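Local structure of putative TetR-family transcriptional regulator (Streptomyces coelicolor, 2HXO) at the interface of chains A and B. The protein probably binds regulatory DNA through an N-terminal helix-turn-helix motif and so regulates transcription. Coordinates in Å, arbitrary orientation; residue numbers count along the deposited sequence, not the author numbering. Chains: chain A/B, Putative TetR-family transcriptional regulator.

All three contacts belong to one two-fold symmetric interface between the C-terminal domains of chains A and B. Contact 1, where the C-terminal helices 214-230 of both chains cross, lies about 26 Å from contact 2 and 19 Å from contact 3, measured between the centres of their C-alpha atoms; contacts 2 and 3 are about 18 Å apart. Contacts 2 and 3 share the long helix beginning at residue 146, and B:Gln217, a second-shell residue of contact 3, comes from the same helix 214-230 as contact 1. Contacts 2 and 3 recur with the chains exchanged. Together the contacts probably hold the chains in one relative orientation, setting the spacing of the DNA-binding domains.

Contact 1: the interface of chains A and B. Residues chain A 224, 227-228, 231; chain B 227-228, 231.
The C-terminal helix 214-230 of chain A meets its twin from chain B here; TetR-family dimers commonly pair through their last helices, and in this protein small residues make the crossing. On each helix a threonine and a glycine, A:Thr227 and A:Gly228 or B:Thr227 and B:Gly228, face the other chain, and an alanine just past the helix end, A:Ala231 or B:Ala231, completes the surface. The threonine methyl does most of the touching. A:Thr227 CG2 lies 3.9 Å from B:Ala231 CB and 4.0 Å from B:Gly228 CA, bridging one turn of the opposing chain. In the twin contact B:Thr227 CG2 sits 3.9 Å from A:Gly228 CA and 4.0 Å from A:Ala231 CB. In both threonines chi1 (-64° in A:Thr227, -63° in B:Thr227) sets the hydroxyl OG1 beside the backbone N, which leaves CG2 anti to that N and directed at the partner. With no side chain on either glycine, the two backbones can come close together, each glycine CA receiving the partner's threonine methyl. One turn earlier, A:Leu224 lies alongside B:Gly228, although little of its surface is hidden by the partner. Its CD1 methyl stands 3.7 Å from the carbonyl oxygen O of B:Gly228, while its own carbonyl oxygen O approaches B:Gly228 CA at 3.4 Å.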
ATOM      1  N   LEU A 224      -1.866   4.068  15.930  1.00 29.68           N
ATOM      2  CA  LEU A 224      -2.087   2.687  16.362  1.00 31.20           C
ATOM      3  C   LEU A 224      -0.769   1.896  16.217  1.00 29.26           C
ATOM      4  O   LEU A 224      -0.378   1.149  17.108  1.00 28.00           O
ATOM      5  CB  LEU A 224      -3.162   2.052  15.478  1.00 33.02           C
ATOM      6  CG  LEU A 224      -4.373   1.373  16.101  1.00 33.86           C
ATOM      7  CD1 LEU A 224      -4.728   1.988  17.444  1.00 31.00           C
ATOM      8  CD2 LEU A 224      -5.524   1.476  15.108  1.00 33.77           C
ATOM      9  N   THR A 227       1.711   3.072  18.834  1.00 28.60           N
ATOM     10  CA  THR A 227       1.399   2.540  20.165  1.00 28.12           C
ATOM     11  C   THR A 227       1.962   1.126  20.304  1.00 29.15           C
ATOM     12  O   THR A 227       2.471   0.745  21.368  1.00 28.76           O
ATOM     13  CB  THR A 227      -0.113   2.513  20.396  1.00 28.38           C
ATOM     14  OG1 THR A 227      -0.610   3.860  20.375  1.00 32.14           O
ATOM     15  CG2 THR A 227      -0.451   1.872  21.741  1.00 28.29           C
ATOM     16  N   GLY A 228       1.869   0.347  19.226  1.00 30.02           N
ATOM     17  CA  GLY A 228       2.412  -1.000  19.254  1.00 28.83           C
ATOM     18  C   GLY A 228       3.925  -0.924  19.360  1.00 29.40           C
ATOM     19  O   GLY A 228       4.546  -1.680  20.096  1.00 29.58           O
ATOM     20  N   ALA A 231       5.364  -0.213  22.802  1.00 33.71           N
ATOM     21  CA  ALA A 231       5.363  -1.353  23.721  1.00 32.57           C
ATOM     22  C   ALA A 231       6.613  -2.239  23.543  1.00 33.66           C
ATOM     23  O   ALA A 231       6.819  -3.188  24.291  1.00 34.47           O
ATOM     24  CB  ALA A 231       4.089  -2.182  23.542  1.00 31.08           C
TER
ATOM     25  N   THR B 227      -1.283  -4.934  18.655  1.00 30.50           N
ATOM     26  CA  THR B 227      -0.896  -4.465  19.989  1.00 30.48           C
ATOM     27  C   THR B 227      -1.496  -3.071  20.226  1.00 31.08           C
ATOM     28  O   THR B 227      -1.994  -2.784  21.305  1.00 30.82           O
ATOM     29  CB  THR B 227       0.632  -4.387  20.132  1.00 29.72           C
ATOM     30  OG1 THR B 227       1.175  -5.701  19.994  1.00 30.80           O
ATOM     31  CG2 THR B 227       1.026  -3.821  21.506  1.00 26.31           C
ATOM     32  N   GLY B 228      -1.457  -2.221  19.200  1.00 32.57           N
ATOM     33  CA  GLY B 228      -2.035  -0.891  19.318  1.00 32.67           C
ATOM     34  C   GLY B 228      -3.544  -0.980  19.489  1.00 34.23           C
ATOM     35  O   GLY B 228      -4.141  -0.253  20.280  1.00 37.18           O
ATOM     36  N   ALA B 231      -4.651  -2.024  22.973  1.00 40.11           N
ATOM     37  CA  ALA B 231      -4.499  -0.963  23.970  1.00 41.63           C
ATOM     38  C   ALA B 231      -5.703  -0.031  24.013  1.00 42.42           C
ATOM     39  O   ALA B 231      -5.834   0.769  24.927  1.00 43.37           O
ATOM     40  CB  ALA B 231      -3.220  -0.150  23.688  1.00 38.03           C
TER

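Contact 2: the interface of chains A and B. Residues chain A 113, 116-117, 158; chain B 163, 166-167, 180.
A:Ser117 and B:Asn167 make a hydrogen bond across this contact: the serine hydroxyl OG lies 2.8 Å from the side-chain amide oxygen OD1 of B:Asn167, nearly head-on at a C=O...donor angle of 169°, and is probably the donor. The same OG lies 3.4 Å from B:Ala166 CB. Beside this polar link, B:Gln163 inserts between A:Ala113, A:Leu116 and A:Leu158. Its amide oxygen OE1 rests 3.3 Å from A:Ala113 CB, whereas NE2 lies over the helix, 3.6 Å from both A:Ala113 O and A:Ser117 OG, and near A:Leu116 CB. The glutamine stem crosses A:Leu158 at about a right angle, with CG 3.7 Å from the CD2 methyl. A bend at chi2 (-57°) turns the amide along helix 107-118. Farther out, A:Ser117 OG is also hydrogen-bonded at 2.7 Å to the backbone carbonyl O of A:Ala113, one turn back; the two acceptors must share or alternate for its one hydrogen. On chain B the amide nitrogen ND2 of B:Asn167, as modelled, sits 3.1 Å above the centre of the B:Arg180 guanidinium plane, which probably limits rotation of that amide. Replacing A:Ser117 with an alanine would probably leave the B:Asn167 amide without its serine partner and freer to turn. By joining helix 107-118 of chain A to helix 146-167 of chain B, the site probably helps stabilise the dimer.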
ATOM      1  N   ALA A 113       6.624   2.785  -4.907  1.00 59.12           N
ATOM      2  CA  ALA A 113       6.572   1.326  -4.958  1.00 60.92           C
ATOM      3  C   ALA A 113       7.720   0.795  -5.811  1.00 61.62           C
ATOM      4  O   ALA A 113       8.363  -0.195  -5.465  1.00 62.39           O
ATOM      5  CB  ALA A 113       5.238   0.868  -5.537  1.00 60.89           C
ATOM      6  N   LEU A 116      11.080   1.201  -4.031  1.00 67.13           N
ATOM      7  CA  LEU A 116      11.380   0.198  -3.013  1.00 68.32           C
ATOM      8  C   LEU A 116      11.406  -1.228  -3.553  1.00 69.47           C
ATOM      9  O   LEU A 116      11.692  -2.170  -2.814  1.00 69.94           O
ATOM     10  CB  LEU A 116      10.358   0.269  -1.878  1.00 67.82           C
ATOM     11  CG  LEU A 116       9.932   1.651  -1.387  1.00 67.64           C
ATOM     12  CD1 LEU A 116       9.049   1.489  -0.169  1.00 67.37           C
ATOM     13  CD2 LEU A 116      11.141   2.498  -1.063  1.00 67.65           C
ATOM     14  N   SER A 117      11.119  -1.393  -4.836  1.00 70.86           N
ATOM     15  CA  SER A 117      11.100  -2.724  -5.428  1.00 72.03           C
ATOM     16  C   SER A 117      12.216  -3.000  -6.428  1.00 72.80           C
ATOM     17  O   SER A 117      12.705  -4.129  -6.517  1.00 72.64           O
ATOM     18  CB  SER A 117       9.756  -2.961  -6.115  1.00 72.69           C
ATOM     19  OG  SER A 117       8.691  -2.841  -5.190  1.00 74.98           O
ATOM     20  N   LEU A 158       2.657   3.546   3.033  1.00 47.66           N
ATOM     21  CA  LEU A 158       2.469   3.235   1.614  1.00 48.66           C
ATOM     22  C   LEU A 158       1.081   2.674   1.327  1.00 49.38           C
ATOM     23  O   LEU A 158       0.487   2.941   0.284  1.00 48.76           O
ATOM     24  CB  LEU A 158       3.505   2.212   1.157  1.00 49.57           C
ATOM     25  CG  LEU A 158       4.855   2.697   0.630  1.00 51.20           C
ATOM     26  CD1 LEU A 158       5.452   3.790   1.514  1.00 52.88           C
ATOM     27  CD2 LEU A 158       5.772   1.499   0.569  1.00 51.63           C
TER
ATOM     28  N   GLN B 163       3.333  -4.182  -1.660  1.00 50.16           N
ATOM     29  CA  GLN B 163       4.756  -4.103  -1.948  1.00 52.26           C
ATOM     30  C   GLN B 163       5.328  -5.471  -2.258  1.00 51.09           C
ATOM     31  O   GLN B 163       6.196  -5.603  -3.112  1.00 49.76           O
ATOM     32  CB  GLN B 163       5.512  -3.487  -0.775  1.00 54.35           C
ATOM     33  CG  GLN B 163       5.349  -1.986  -0.698  1.00 59.17           C
ATOM     34  CD  GLN B 163       5.785  -1.293  -1.983  1.00 60.15           C
ATOM     35  OE1 GLN B 163       4.830  -0.657  -2.670  1.00 61.10           O
ATOM     36  NE2 GLN B 163       6.961  -1.331  -2.354  1.00 59.39           N
ATOM     37  N   ALA B 166       4.597  -6.271  -5.708  1.00 57.86           N
ATOM     38  CA  ALA B 166       5.477  -5.492  -6.574  1.00 61.47           C
ATOM     39  C   ALA B 166       6.841  -6.183  -6.697  1.00 63.99           C
ATOM     40  O   ALA B 166       7.465  -6.169  -7.760  1.00 64.63           O
ATOM     41  CB  ALA B 166       5.654  -4.082  -6.018  1.00 60.82           C
ATOM     42  N   ASN B 167       7.292  -6.788  -5.601  1.00 66.26           N
ATOM     43  CA  ASN B 167       8.572  -7.495  -5.573  1.00 68.87           C
ATOM     44  C   ASN B 167       8.477  -8.835  -6.319  1.00 70.66           C
ATOM     45  O   ASN B 167       9.446  -9.284  -6.934  1.00 71.24           O
ATOM     46  CB  ASN B 167       9.001  -7.735  -4.118  1.00 68.53           C
ATOM     47  CG  ASN B 167       9.123  -6.443  -3.317  1.00 67.69           C
ATOM     48  OD1 ASN B 167       9.134  -5.311  -4.014  1.00 70.00           O
ATOM     49  ND2 ASN B 167       9.211  -6.467  -2.092  1.00 63.96           N
ATOM     50  N   ARG B 180      15.037 -11.863  -4.556  1.00 65.48           N
ATOM     51  CA  ARG B 180      14.700 -10.960  -3.466  1.00 63.42           C
ATOM     52  C   ARG B 180      15.915 -10.899  -2.556  1.00 63.39           C
ATOM     53  O   ARG B 180      16.251  -9.836  -2.034  1.00 63.18           O
ATOM     54  CB  ARG B 180      13.489 -11.481  -2.688  1.00 61.98           C
ATOM     55  CG  ARG B 180      12.320 -10.506  -2.594  1.00 59.61           C
ATOM     56  CD  ARG B 180      12.433  -9.543  -1.417  1.00 56.55           C
ATOM     57  NE  ARG B 180      12.425  -8.157  -1.864  1.00 54.40           N
ATOM     58  CZ  ARG B 180      12.177  -7.106  -1.091  1.00 53.93           C
ATOM     59  NH1 ARG B 180      11.901  -7.251   0.195  1.00 54.21           N
ATOM     60  NH2 ARG B 180      12.219  -5.892  -1.614  1.00 54.81           N
TER

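Contact 3: the interface of chains A and B. Residues chain A 143-144, 146-147; chain B 201, 205, 208, 212, 217.
The ring of A:Phe147 points its edge at one face of the imidazole of B:His212, with the planes 85° apart and the centroids separated by 4.9 Å. A:Phe147 CE2 stands 3.4 Å from B:His212 CD2, toward the rim of the imidazole. At the edge of that ring lies B:Gln217 CG, and B:His212 NE2 donates a hydrogen bond of 3.3 Å to the amide oxygen OE1 of B:Gln217, almost in the imidazole plane, which probably helps hold the face toward the phenylalanine. The A:Trp146 indole carries A:Glu143 CA over one face, near the rim. B:Phe201 has B:Val205 CG1 over a face and the carbonyl oxygen of A:Trp146 at its edge; its CE1 touches A:Trp146 CB at 3.6 Å. The same valine methyl comes within 3.9 Å of A:Trp146 CB. Between the A:Trp146/B:Phe201 and A:Phe147/B:His212 pairs, the extended B:Gln208 brings OE1 to 3.3 Å from A:Phe147 CB. The chi1 of A:Phe147 (-168°), which puts CG opposite the backbone N, carries the ring past this glutamine to B:His212. Thus the start of helix 146-166 docks against helix 200-209 and the following loop of the partner, probably strengthening the dimer away from its axis.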
ATOM      1  N   GLU A 143      17.485  -2.297  19.793  1.00 42.36           N
ATOM      2  CA  GLU A 143      18.127  -2.323  18.485  1.00 43.98           C
ATOM      3  C   GLU A 143      17.680  -3.479  17.585  1.00 44.02           C
ATOM      4  O   GLU A 143      17.640  -3.331  16.361  1.00 44.11           O
ATOM      5  CB  GLU A 143      19.650  -2.346  18.660  1.00 47.50           C
ATOM      6  CG  GLU A 143      20.445  -2.741  17.410  1.00 51.73           C
ATOM      7  CD  GLU A 143      21.910  -2.304  17.468  1.00 54.08           C
ATOM      8  OE1 GLU A 143      22.518  -2.357  18.567  1.00 54.82           O
ATOM      9  OE2 GLU A 143      22.457  -1.910  16.408  1.00 55.37           O
ATOM     10  N   ALA A 144      17.328  -4.617  18.178  1.00 42.83           N
ATOM     11  CA  ALA A 144      16.893  -5.771  17.390  1.00 42.85           C
ATOM     12  C   ALA A 144      15.588  -5.508  16.641  1.00 42.78           C
ATOM     13  O   ALA A 144      15.245  -6.234  15.704  1.00 43.96           O
ATOM     14  CB  ALA A 144      16.751  -7.009  18.280  1.00 40.66           C
ATOM     15  N   TRP A 146      14.752  -2.189  15.461  1.00 38.97           N
ATOM     16  CA  TRP A 146      14.815  -0.911  14.735  1.00 39.44           C
ATOM     17  C   TRP A 146      14.316  -1.003  13.299  1.00 39.48           C
ATOM     18  O   TRP A 146      13.563  -0.137  12.839  1.00 38.96           O
ATOM     19  CB  TRP A 146      16.239  -0.345  14.699  1.00 37.98           C
ATOM     20  CG  TRP A 146      16.774   0.148  16.003  1.00 37.22           C
ATOM     21  CD1 TRP A 146      16.096   0.262  17.182  1.00 38.09           C
ATOM     22  CD2 TRP A 146      18.130   0.522  16.280  1.00 37.98           C
ATOM     23  NE1 TRP A 146      16.952   0.669  18.188  1.00 39.19           N
ATOM     24  CE2 TRP A 146      18.207   0.836  17.661  1.00 38.81           C
ATOM     25  CE3 TRP A 146      19.291   0.620  15.496  1.00 39.38           C
ATOM     26  CZ2 TRP A 146      19.402   1.235  18.280  1.00 39.93           C
ATOM     27  CZ3 TRP A 146      20.494   1.020  16.114  1.00 40.69           C
ATOM     28  CH2 TRP A 146      20.534   1.320  17.492  1.00 41.27           C
ATOM     29  N   PHE A 147      14.734  -2.047  12.586  1.00 39.75           N
ATOM     30  CA  PHE A 147      14.317  -2.196  11.201  1.00 37.91           C
ATOM     31  C   PHE A 147      12.873  -2.641  11.098  1.00 36.61           C
ATOM     32  O   PHE A 147      12.120  -2.165  10.243  1.00 34.01           O
ATOM     33  CB  PHE A 147      15.206  -3.191  10.455  1.00 41.96           C
ATOM     34  CG  PHE A 147      15.000  -3.161   8.963  1.00 42.73           C
ATOM     35  CD1 PHE A 147      15.158  -1.963   8.253  1.00 44.28           C
ATOM     36  CD2 PHE A 147      14.612  -4.305   8.272  1.00 43.01           C
ATOM     37  CE1 PHE A 147      14.927  -1.902   6.862  1.00 45.10           C
ATOM     38  CE2 PHE A 147      14.379  -4.263   6.885  1.00 43.95           C
ATOM     39  CZ  PHE A 147      14.537  -3.053   6.178  1.00 44.95           C
TER
ATOM     40  N   PHE B 201      21.274   6.043  11.722  1.00 41.52           N
ATOM     41  CA  PHE B 201      20.296   4.963  11.849  1.00 41.05           C
ATOM     42  C   PHE B 201      20.406   3.964  10.699  1.00 41.41           C
ATOM     43  O   PHE B 201      20.558   2.757  10.915  1.00 41.54           O
ATOM     44  CB  PHE B 201      18.868   5.510  11.868  1.00 39.55           C
ATOM     45  CG  PHE B 201      17.810   4.435  11.822  1.00 40.92           C
ATOM     46  CD1 PHE B 201      17.417   3.767  12.986  1.00 41.99           C
ATOM     47  CD2 PHE B 201      17.237   4.054  10.610  1.00 40.53           C
ATOM     48  CE1 PHE B 201      16.469   2.736  12.942  1.00 40.19           C
ATOM     49  CE2 PHE B 201      16.286   3.021  10.554  1.00 40.58           C
ATOM     50  CZ  PHE B 201      15.904   2.364  11.724  1.00 39.95           C
ATOM     51  N   VAL B 205      21.367  -0.043  10.702  1.00 39.71           N
ATOM     52  CA  VAL B 205      20.504  -1.151  10.281  1.00 40.60           C
ATOM     53  C   VAL B 205      20.871  -1.823   8.942  1.00 41.78           C
ATOM     54  O   VAL B 205      20.445  -2.950   8.681  1.00 41.75           O
ATOM     55  CB  VAL B 205      18.999  -0.723  10.190  1.00 40.30           C
ATOM     56  CG1 VAL B 205      18.514  -0.198  11.543  1.00 40.40           C
ATOM     57  CG2 VAL B 205      18.801   0.319   9.076  1.00 37.48           C
ATOM     58  N   GLN B 208      21.094  -5.427   8.797  1.00 52.71           N
ATOM     59  CA  GLN B 208      19.827  -6.135   8.996  1.00 53.75           C
ATOM     60  C   GLN B 208      18.997  -6.332   7.721  1.00 53.86           C
ATOM     61  O   GLN B 208      18.103  -7.181   7.683  1.00 54.30           O
ATOM     62  CB  GLN B 208      18.952  -5.396  10.011  1.00 54.74           C
ATOM     63  CG  GLN B 208      19.449  -5.378  11.441  1.00 57.91           C
ATOM     64  CD  GLN B 208      18.334  -5.030  12.429  1.00 60.37           C
ATOM     65  OE1 GLN B 208      17.802  -3.919  12.432  1.00 60.13           O
ATOM     66  NE2 GLN B 208      17.966  -5.997  13.265  1.00 63.36           N
ATOM     67  N   HIS B 212      16.738 -10.182   5.457  1.00 50.37           N
ATOM     68  CA  HIS B 212      15.396  -9.778   5.839  1.00 47.71           C
ATOM     69  C   HIS B 212      14.334 -10.614   5.116  1.00 46.84           C
ATOM     70  O   HIS B 212      14.352 -10.730   3.886  1.00 46.83           O
ATOM     71  CB  HIS B 212      15.201  -8.304   5.506  1.00 47.65           C
ATOM     72  CG  HIS B 212      13.846  -7.787   5.855  1.00 47.08           C
ATOM     73  ND1 HIS B 212      12.761  -7.538   5.083  1.00 48.75           N
ATOM     74  CD2 HIS B 212      13.467  -7.516   7.153  1.00 45.81           C
ATOM     75  CE1 HIS B 212      11.754  -7.129   5.923  1.00 48.31           C
ATOM     76  NE2 HIS B 212      12.206  -7.123   7.166  1.00 47.17           N
ATOM     77  N   GLN B 217       8.359 -10.081   8.432  1.00 30.81           N
ATOM     78  CA  GLN B 217       8.186  -8.650   8.617  1.00 31.27           C
ATOM     79  C   GLN B 217       6.700  -8.333   8.586  1.00 31.99           C
ATOM     80  O   GLN B 217       6.208  -7.517   9.368  1.00 30.43           O
ATOM     81  CB  GLN B 217       8.874  -7.874   7.496  1.00 31.36           C
ATOM     82  CG  GLN B 217       8.576  -6.369   7.500  1.00 30.87           C
ATOM     83  CD  GLN B 217       8.963  -5.701   8.824  1.00 33.61           C
ATOM     84  OE1 GLN B 217      10.074  -5.897   9.314  1.00 35.30           O
ATOM     85  NE2 GLN B 217       8.050  -4.910   9.397  1.00 29.05           N
TER